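Local coordinates for protein UspA1 (Moraxella catarrhalis, PDB 3PR7) that acts as a trimeric surface adhesin that binds fibronectin and the receptor CEACAM1 in a mechanosensitive way, which probably serves attachment to host cells, at residues G20-A25 with G35-T40; G27-I32 with G42-I47; Y112-I117 with Q129-N134; A237-S242 with A254-T259. All blocks are in the same frame, centred on the assembly; numbering follows the deposited sequence.

Contact 1 (G20-A25 with G35-T40); sequences GDNNTA and GDYNKT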
# COMPACT_ATOMS: atom_id res chain seq x y z
N GLY A 20 22.45 -8.89 40.60
CA GLY A 20 23.89 -8.77 40.36
C GLY A 20 24.57 -7.74 41.24
O GLY A 20 23.92 -6.85 41.78
N ASP A 21 25.88 -7.88 41.37
CA ASP A 21 26.69 -6.96 42.17
C ASP A 21 26.83 -5.58 41.52
O ASP A 21 27.15 -4.61 42.21
CB ASP A 21 28.08 -7.56 42.42
CG ASP A 21 28.08 -8.61 43.52
OD1 ASP A 21 27.03 -8.83 44.16
OD2 ASP A 21 29.15 -9.22 43.76
N ASN A 22 26.59 -5.51 40.22
CA ASN A 22 26.81 -4.28 39.46
C ASN A 22 25.54 -3.58 38.97
O ASN A 22 25.61 -2.62 38.20
CB ASN A 22 27.77 -4.54 38.29
CG ASN A 22 29.16 -4.92 38.75
OD1 ASN A 22 30.06 -4.08 38.80
ND2 ASN A 22 29.35 -6.19 39.11
N ASN A 23 24.39 -4.07 39.43
CA ASN A 23 23.12 -3.40 39.18
C ASN A 23 23.01 -2.15 40.06
O ASN A 23 23.10 -2.25 41.28
CB ASN A 23 21.94 -4.34 39.44
CG ASN A 23 21.82 -5.44 38.39
OD1 ASN A 23 22.25 -5.28 37.25
ND2 ASN A 23 21.22 -6.55 38.78
N THR A 24 22.84 -0.99 39.43
CA THR A 24 22.79 0.27 40.16
C THR A 24 21.47 1.01 39.98
O THR A 24 20.89 1.01 38.89
CB THR A 24 23.96 1.22 39.78
OG1 THR A 24 23.96 1.44 38.36
CG2 THR A 24 25.30 0.64 40.21
N ALA A 25 21.01 1.63 41.06
CA ALA A 25 19.81 2.46 41.04
C ALA A 25 20.11 3.85 41.58
O ALA A 25 20.81 4.00 42.58
CB ALA A 25 18.70 1.81 41.83
N GLY A 35 19.78 -10.21 36.46
CA GLY A 35 20.90 -10.05 35.54
C GLY A 35 22.03 -9.27 36.20
O GLY A 35 22.19 -9.34 37.42
N ASP A 36 22.79 -8.54 35.40
CA ASP A 36 23.92 -7.77 35.92
C ASP A 36 24.24 -6.55 35.05
O ASP A 36 23.91 -6.52 33.86
CB ASP A 36 25.15 -8.67 36.07
CG ASP A 36 26.08 -8.22 37.19
OD1 ASP A 36 25.71 -7.32 37.98
OD2 ASP A 36 27.19 -8.79 37.30
N TYR A 37 24.89 -5.56 35.67
CA TYR A 37 25.38 -4.34 35.01
C TYR A 37 24.27 -3.43 34.46
O TYR A 37 24.50 -2.62 33.56
CB TYR A 37 26.41 -4.66 33.92
CG TYR A 37 27.70 -5.22 34.47
CD1 TYR A 37 28.73 -4.37 34.87
CD2 TYR A 37 27.89 -6.59 34.59
CE1 TYR A 37 29.92 -4.88 35.37
CE2 TYR A 37 29.08 -7.11 35.10
CZ TYR A 37 30.09 -6.25 35.49
OH TYR A 37 31.26 -6.75 35.99
N ASN A 38 23.08 -3.57 35.04
CA ASN A 38 21.94 -2.75 34.65
C ASN A 38 21.85 -1.47 35.48
O ASN A 38 22.00 -1.49 36.70
CB ASN A 38 20.65 -3.57 34.78
CG ASN A 38 20.66 -4.82 33.91
OD1 ASN A 38 20.93 -4.75 32.71
ND2 ASN A 38 20.37 -5.96 34.51
N LYS A 39 21.63 -0.35 34.80
CA LYS A 39 21.49 0.95 35.45
C LYS A 39 20.05 1.45 35.37
O LYS A 39 19.39 1.32 34.34
CB LYS A 39 22.39 2.01 34.80
CG LYS A 39 23.89 1.82 34.98
CD LYS A 39 24.62 3.07 34.50
CE LYS A 39 25.97 2.74 33.87
NZ LYS A 39 27.00 2.37 34.89
N THR A 40 19.56 2.02 36.47
CA THR A 40 18.29 2.74 36.47
C THR A 40 18.44 4.12 37.10
O THR A 40 19.17 4.29 38.08
CB THR A 40 17.18 1.97 37.21
OG1 THR A 40 17.68 1.50 38.47
CG2 THR A 40 16.70 0.78 36.39
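Asn22 and Tyr37 supply the stacking part of this contact. Their side chains lie side by side and point the same way, the amide plane only 13° from the plane of the ring. Asn22 CB sits over one face of the Tyr37 ring, offset toward the rim and 3.7 Å from the Tyr37 centroid, a CH-pi contact. Tyr37 in turn stacks on Phe52 of the following coil.

A second group of interactions joins side chains to backbone. Asp36 has CG roughly anti to its backbone N (chi1 -150°), and its OD1 lies by the loop Gly20-Asn22, where it accepts Asn22 N at 3.0 Å through its syn lone pair; it also takes a weak bond from Tyr37 N. The buried amide of Asn23 works at both ends: OD1 receives Asn38 N at 2.9 Å, in the carbonyl plane, while ND2 gives a bond to Gly35 O at 3.3 Å, approaching from above the plane of that carbonyl.

Backbone bonds finish the pairing. Thr24 N reaches Asn38 O at 2.9 Å, and Thr40 N reaches Thr24 O. The Thr40 hydroxyl, from its side chain, gives the same oxygen a further, weak bond.

Asn38 OD1 accepts Asn53 N just as Asn23 OD1 accepts Asn38 N. Such a buried asparagine, repeated here from coil to coil, is consistent with the parallel beta-roll of YadA-like adhesin heads.

Contact 2 (G27-I32 with G42-I47); sequences GTYLTI and GRYSTI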
# COMPACT_ATOMS: atom_id res chain seq x y z
N GLY A 27 17.58 6.85 42.06
CA GLY A 27 16.27 7.50 42.02
C GLY A 27 15.24 6.84 42.91
O GLY A 27 15.59 6.20 43.91
N THR A 28 13.97 6.99 42.55
CA THR A 28 12.85 6.54 43.38
C THR A 28 12.00 5.49 42.68
O THR A 28 11.73 5.60 41.48
CB THR A 28 11.97 7.75 43.79
OG1 THR A 28 12.81 8.83 44.22
CG2 THR A 28 11.03 7.39 44.92
N TYR A 29 11.59 4.47 43.43
CA TYR A 29 10.75 3.37 42.94
C TYR A 29 11.25 2.70 41.66
O TYR A 29 10.46 2.33 40.79
CB TYR A 29 9.28 3.81 42.80
CG TYR A 29 8.61 4.17 44.10
CD1 TYR A 29 8.26 3.19 45.03
CD2 TYR A 29 8.33 5.50 44.40
CE1 TYR A 29 7.64 3.54 46.23
CE2 TYR A 29 7.71 5.86 45.60
CZ TYR A 29 7.37 4.87 46.51
OH TYR A 29 6.76 5.21 47.69
N LEU A 30 12.57 2.56 41.55
CA LEU A 30 13.18 1.86 40.43
C LEU A 30 13.18 0.36 40.72
O LEU A 30 13.15 -0.04 41.88
CB LEU A 30 14.61 2.35 40.20
CG LEU A 30 14.83 3.86 40.07
CD1 LEU A 30 16.30 4.25 40.10
CD2 LEU A 30 14.09 4.51 38.90
N THR A 31 13.20 -0.45 39.66
CA THR A 31 13.27 -1.90 39.81
C THR A 31 14.16 -2.56 38.78
O THR A 31 14.10 -2.26 37.58
CB THR A 31 11.87 -2.57 39.77
OG1 THR A 31 11.06 -1.96 38.76
CG2 THR A 31 11.17 -2.43 41.10
N ILE A 32 15.02 -3.46 39.26
CA ILE A 32 15.80 -4.33 38.40
C ILE A 32 15.54 -5.77 38.83
O ILE A 32 15.84 -6.16 39.96
CB ILE A 32 17.32 -4.00 38.44
CG1 ILE A 32 17.55 -2.53 38.08
CG2 ILE A 32 18.10 -4.93 37.50
CD1 ILE A 32 19.00 -2.07 38.15
N GLY A 42 16.05 8.14 37.55
CA GLY A 42 14.75 8.79 37.47
C GLY A 42 13.75 8.23 38.47
O GLY A 42 14.11 7.94 39.61
N ARG A 43 12.50 8.10 38.04
CA ARG A 43 11.43 7.59 38.89
C ARG A 43 10.57 6.57 38.17
O ARG A 43 10.20 6.76 37.01
CB ARG A 43 10.56 8.73 39.43
CG ARG A 43 11.19 9.52 40.57
CD ARG A 43 10.14 10.09 41.53
NE ARG A 43 9.71 11.43 41.16
CZ ARG A 43 8.59 11.72 40.49
NH1 ARG A 43 7.77 10.76 40.10
NH2 ARG A 43 8.30 12.98 40.21
N TYR A 44 10.26 5.47 38.86
CA TYR A 44 9.33 4.44 38.39
C TYR A 44 9.77 3.69 37.13
O TYR A 44 8.94 3.18 36.37
CB TYR A 44 7.92 5.02 38.20
CG TYR A 44 7.33 5.61 39.46
CD1 TYR A 44 6.80 4.79 40.45
CD2 TYR A 44 7.30 6.99 39.66
CE1 TYR A 44 6.26 5.32 41.61
CE2 TYR A 44 6.76 7.54 40.82
CZ TYR A 44 6.24 6.70 41.79
OH TYR A 44 5.70 7.22 42.94
N SER A 45 11.08 3.61 36.91
CA SER A 45 11.63 2.89 35.77
C SER A 45 11.93 1.44 36.12
O SER A 45 12.13 1.11 37.29
CB SER A 45 12.87 3.61 35.24
OG SER A 45 12.52 4.89 34.74
N THR A 46 11.96 0.58 35.11
CA THR A 46 12.02 -0.87 35.31
C THR A 46 12.90 -1.58 34.29
O THR A 46 12.83 -1.30 33.09
CB THR A 46 10.60 -1.50 35.25
OG1 THR A 46 9.71 -0.78 36.10
CG2 THR A 46 10.62 -2.97 35.65
N ILE A 47 13.74 -2.49 34.77
CA ILE A 47 14.47 -3.43 33.92
C ILE A 47 14.18 -4.83 34.42
O ILE A 47 14.47 -5.16 35.58
CB ILE A 47 15.99 -3.17 33.93
CG1 ILE A 47 16.29 -1.77 33.39
CG2 ILE A 47 16.73 -4.23 33.12
CD1 ILE A 47 17.74 -1.36 33.49
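Two consecutive coils of the beta-roll meet at a corner here, Gly27-Ile32 lying parallel and in register with Gly42-Ile47. Tyr29 and Tyr44 project together beside the turn. Their planes are 8° apart, but the rings are slid so far that they barely overlap, with centroids 5.1 Å apart. Tyr29 CD2 approaches Tyr44 CE1 at 3.5 Å, and Tyr29 CB rests against Tyr44 CD1 and CE1. Next to them Arg43 runs alongside Thr28, its CD 3.7 Å from Thr28 CB.

The backbone pairing comes in two sets, as expected where a solenoid coil bends from one face to another. Up to the tyrosines Thr28 N bonds to Gly42 O and Tyr44 N to Thr28 O; after them Thr31 N bonds to Ser45 O and Ile47 N to Thr31 O. Both tyrosines have positive phi (51° and 64°), which interrupts the strands between the two sets. Leu30 CD2 lies on the inner side of the bend, 3.5 Å from Gly42 O and close to Ser45 CB. Ile32 stands in line with Ile47, and both touch Thr40 of the neighbouring face. On the opposite side of the strands Thr31 OG1 and Thr46 OG1 are 3.2 Å apart, and Thr46 OG1 is hydrogen-bonded to Ser64 OG of the third subunit.

Contact 3 (Y112-I117 with Q129-N134); sequences YNEATI and QAKGRN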
# COMPACT_ATOMS: atom_id res chain seq x y z
N TYR A 112 18.50 -2.57 12.74
CA TYR A 112 19.06 -1.31 12.26
C TYR A 112 18.02 -0.37 11.67
O TYR A 112 18.26 0.30 10.66
CB TYR A 112 20.20 -1.57 11.27
CG TYR A 112 21.31 -2.42 11.85
CD1 TYR A 112 21.27 -3.81 11.76
CD2 TYR A 112 22.39 -1.82 12.49
CE1 TYR A 112 22.28 -4.59 12.31
CE2 TYR A 112 23.41 -2.59 13.03
CZ TYR A 112 23.35 -3.98 12.94
OH TYR A 112 24.36 -4.74 13.48
N ASN A 113 16.86 -0.31 12.32
CA ASN A 113 15.78 0.57 11.90
C ASN A 113 15.78 1.88 12.68
O ASN A 113 16.25 1.92 13.83
CB ASN A 113 14.44 -0.15 12.05
CG ASN A 113 14.33 -1.37 11.14
OD1 ASN A 113 14.71 -1.33 9.96
ND2 ASN A 113 13.80 -2.46 11.67
N GLU A 114 15.28 2.94 12.06
CA GLU A 114 15.25 4.26 12.69
C GLU A 114 13.89 4.94 12.53
O GLU A 114 13.42 5.13 11.41
CB GLU A 114 16.33 5.17 12.10
CG GLU A 114 17.76 4.81 12.47
CD GLU A 114 18.79 5.53 11.60
OE1 GLU A 114 18.41 6.20 10.62
OE2 GLU A 114 20.00 5.43 11.92
N ALA A 115 13.27 5.29 13.65
CA ALA A 115 12.08 6.13 13.66
C ALA A 115 12.42 7.40 14.44
O ALA A 115 12.54 7.37 15.67
CB ALA A 115 10.91 5.40 14.29
N THR A 116 12.59 8.51 13.73
CA THR A 116 13.28 9.67 14.29
C THR A 116 12.43 10.91 14.58
O THR A 116 12.88 11.80 15.30
CB THR A 116 14.49 10.08 13.42
OG1 THR A 116 14.04 10.45 12.12
CG2 THR A 116 15.48 8.92 13.30
N ILE A 117 11.22 10.99 14.03
CA ILE A 117 10.36 12.15 14.29
C ILE A 117 9.00 11.75 14.88
O ILE A 117 8.68 10.56 14.95
CB ILE A 117 10.18 13.07 13.03
CG1 ILE A 117 11.54 13.57 12.54
CG2 ILE A 117 9.27 14.27 13.34
CD1 ILE A 117 11.50 14.91 11.79
N GLN A 129 14.10 3.49 7.50
CA GLN A 129 14.14 4.80 8.13
C GLN A 129 12.84 5.57 7.93
O GLN A 129 12.48 5.92 6.80
CB GLN A 129 15.31 5.62 7.59
CG GLN A 129 16.69 5.03 7.83
CD GLN A 129 17.77 5.78 7.08
OE1 GLN A 129 17.82 5.75 5.85
NE2 GLN A 129 18.66 6.44 7.82
N ALA A 130 12.13 5.80 9.02
CA ALA A 130 10.99 6.71 9.03
C ALA A 130 11.45 8.02 9.65
O ALA A 130 11.54 8.15 10.87
CB ALA A 130 9.82 6.10 9.79
N LYS A 131 11.77 8.98 8.78
CA LYS A 131 12.37 10.25 9.17
C LYS A 131 11.42 11.43 9.03
O LYS A 131 11.73 12.54 9.46
CB LYS A 131 13.62 10.53 8.34
CG LYS A 131 14.88 9.78 8.74
CD LYS A 131 16.05 10.35 7.93
CE LYS A 131 17.28 9.47 7.96
NZ LYS A 131 17.99 9.53 9.27
N GLY A 132 10.28 11.21 8.39
CA GLY A 132 9.28 12.25 8.22
C GLY A 132 8.27 12.25 9.36
O GLY A 132 8.07 11.23 10.01
N ARG A 133 7.64 13.39 9.60
CA ARG A 133 6.59 13.44 10.60
C ARG A 133 5.38 12.65 10.08
O ARG A 133 4.96 12.84 8.94
CB ARG A 133 6.21 14.87 10.96
CG ARG A 133 5.60 14.99 12.35
CD ARG A 133 5.28 16.43 12.71
NE ARG A 133 4.59 17.12 11.62
CZ ARG A 133 3.34 17.58 11.67
NH1 ARG A 133 2.62 17.45 12.78
NH2 ARG A 133 2.82 18.18 10.62
N ASN A 134 4.87 11.76 10.93
CA ASN A 134 3.77 10.86 10.57
C ASN A 134 4.13 9.86 9.47
O ASN A 134 3.25 9.29 8.83
CB ASN A 134 2.50 11.63 10.18
CG ASN A 134 2.13 12.72 11.18
OD1 ASN A 134 2.28 12.55 12.39
ND2 ASN A 134 1.64 13.84 10.67
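Glu114 and Gln129 both place CG anti to the carbonyl carbon (chi1 -70° and -62°); with both chains extended beyond CG, they lie side by side and point the same way. They belong to neighbouring coils of the parallel beta-roll, on the face formed by strands 114-115 and 129-130. At their ends Gln129 NE2 gives a nearly straight hydrogen bond of 2.8 Å to Glu114 OE1. The acceptor lies in the amide plane of Gln129, whereas the donor meets the carboxylate on its syn side and 31° out of its plane. Lys131 NZ approaches the same OE1 at 3.6 Å, a long salt bridge, so one carboxylate oxygen serves a neutral donor and a cationic one; the lysine would be expected to favour the ionised carboxylate, though only modestly at this distance.

Beneath this polar surface the strands pair through Ala130 N to Glu114 O, at 2.8 Å, and Thr116 N to Ala130 O, at 3.1 Å. The methyl groups of Ala115 and Ala130 turn to the other face, into the interior of the roll, where they touch Ile107 and Val122 respectively.

Past the strands the chains keep running the same way, but the contact changes in kind. Thr116 crosses Lys131 obliquely, with OG1 3.5 Å from Lys131 CG. Ile117 points toward the other segment, and CG1 and CD1 of one branch lie against Lys131 O. The Ile117 and Arg133 side chains cross at about a right angle, Ile117 CG2 standing 3.9 Å from Arg133 CG.

Contact 4 (A237-S242 with A254-T259); sequences ATIVNS and AGASKT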
# COMPACT_ATOMS: atom_id res chain seq x y z
N ALA A 237 2.67 18.12 -27.46
CA ALA A 237 1.39 18.48 -28.07
C ALA A 237 1.59 19.48 -29.20
O ALA A 237 2.38 20.42 -29.08
CB ALA A 237 0.45 19.06 -27.02
N THR A 238 0.89 19.25 -30.31
CA THR A 238 0.93 20.15 -31.46
C THR A 238 -0.46 20.73 -31.73
O THR A 238 -1.46 20.03 -31.61
CB THR A 238 1.44 19.44 -32.74
OG1 THR A 238 0.55 18.38 -33.10
CG2 THR A 238 2.85 18.87 -32.53
N ILE A 239 -0.50 22.02 -32.07
CA ILE A 239 -1.76 22.67 -32.43
C ILE A 239 -2.08 22.38 -33.89
O ILE A 239 -1.27 22.65 -34.78
CB ILE A 239 -1.72 24.21 -32.19
CG1 ILE A 239 -1.17 24.54 -30.79
CG2 ILE A 239 -3.11 24.82 -32.38
CD1 ILE A 239 -0.71 25.99 -30.62
N VAL A 240 -3.25 21.80 -34.13
CA VAL A 240 -3.66 21.41 -35.48
C VAL A 240 -5.06 21.96 -35.77
O VAL A 240 -6.07 21.26 -35.58
CB VAL A 240 -3.63 19.87 -35.69
CG1 VAL A 240 -3.80 19.52 -37.16
CG2 VAL A 240 -2.34 19.26 -35.15
N ASN A 241 -5.12 23.21 -36.22
CA ASN A 241 -6.39 23.85 -36.57
C ASN A 241 -6.89 23.38 -37.92
O ASN A 241 -8.10 23.25 -38.14
CB ASN A 241 -6.23 25.37 -36.60
CG ASN A 241 -5.97 25.95 -35.23
OD1 ASN A 241 -6.87 26.02 -34.39
ND2 ASN A 241 -4.74 26.39 -35.00
N SER A 242 -5.95 23.14 -38.83
CA SER A 242 -6.26 22.78 -40.21
C SER A 242 -5.18 21.88 -40.80
O SER A 242 -4.16 21.61 -40.17
CB SER A 242 -6.42 24.05 -41.05
OG SER A 242 -5.25 24.85 -41.01
N ALA A 254 -11.83 20.89 -34.30
CA ALA A 254 -12.08 21.09 -32.88
C ALA A 254 -11.00 20.40 -32.06
O ALA A 254 -10.45 19.37 -32.47
CB ALA A 254 -13.45 20.56 -32.51
N GLY A 255 -10.68 20.97 -30.90
CA GLY A 255 -9.68 20.40 -30.02
C GLY A 255 -8.25 20.79 -30.36
O GLY A 255 -7.31 20.16 -29.89
N ALA A 256 -8.10 21.83 -31.18
CA ALA A 256 -6.79 22.40 -31.46
C ALA A 256 -6.42 23.34 -30.32
O ALA A 256 -6.34 24.56 -30.49
CB ALA A 256 -6.81 23.13 -32.80
N SER A 257 -6.19 22.74 -29.16
CA SER A 257 -6.02 23.46 -27.89
C SER A 257 -4.77 24.33 -27.84
O SER A 257 -3.66 23.88 -28.16
CB SER A 257 -6.04 22.47 -26.72
OG SER A 257 -5.72 23.11 -25.50
N LYS A 258 -4.96 25.58 -27.42
CA LYS A 258 -3.89 26.56 -27.27
C LYS A 258 -2.97 26.20 -26.12
O LYS A 258 -1.75 26.37 -26.21
CB LYS A 258 -4.49 27.95 -27.02
CG LYS A 258 -5.50 28.41 -28.07
CD LYS A 258 -4.87 29.33 -29.10
CE LYS A 258 -4.62 30.72 -28.52
NZ LYS A 258 -4.13 31.69 -29.54
N THR A 259 -3.57 25.73 -25.03
CA THR A 259 -2.84 25.33 -23.83
C THR A 259 -1.95 24.11 -24.08
O THR A 259 -2.22 23.30 -24.97
CB THR A 259 -3.81 25.02 -22.66
OG1 THR A 259 -4.69 23.95 -23.04
CG2 THR A 259 -4.65 26.25 -22.30
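Ala256 points its methyl group toward the segment 237-242, where it meets three neighbouring residues on different sides. From one side comes Ile239, whose branches divide the work: CG2 faces the alanine, 4.1 Å from Ala256 CB, while CG1 lies 3.7 Å from Ser257 O. With chi1 at -48°, CG1 is anti to the carbonyl carbon and CG2 anti to the backbone N, the arrangement that sets the two branches against successive residues of the opposing chain. From another direction Asn241 turns its amide in, OD1 being 3.3 Å from Ala256 CB. The third neighbour is backbone, Val240 O at 3.4 Å from the same methyl carbon.

The methyl is presented by a tight bend. Ala256 is the centre of an inverse gamma turn, closed by a weak bond from Ser257 N to Gly255 O. Just beyond it Thr259 OG1 donates to Ser257 OG at 2.8 Å, and both hydroxyls also bond to Asn261.

The two segments flank the excursion that carries strands 243-245 and 248-250, between the beta-roll and helix 293-302. Other subunits grip the same region: Thr238 bonds to Glu282 of the second subunit and to Gln274 of the third, and Ala254 to Asn292 and Ser294 of the second. This is consistent with the neck that joins head to coiled stalk in trimeric autotransporter adhesins.

What joins the two segments is van der Waals contact of a methyl with an isoleucine branch and two oxygens, with no hydrogen bond between them.

The four contacts sample one elongated chain from its N-terminal end toward its stalk. Contacts 1 and 2 alternate along the sequence and touch, their centres 12 Å apart: they join the same pair of coils on two faces, with Ile32, Ile47 and Leu30 of contact 2 packing on contact 1. Contact 3 follows later in the chain, about 31 Å from contact 1 between centres, and reuses the face to which strands 24-26 and 39-41 belong. Contact 4 closes the series beyond the chain's centre, its centre about 79 Å from that of contact 1, where loops replace coil-on-coil pairing. The regular bonding of the head thus gives way to loops, while contacts with neighbouring subunits occur at both ends.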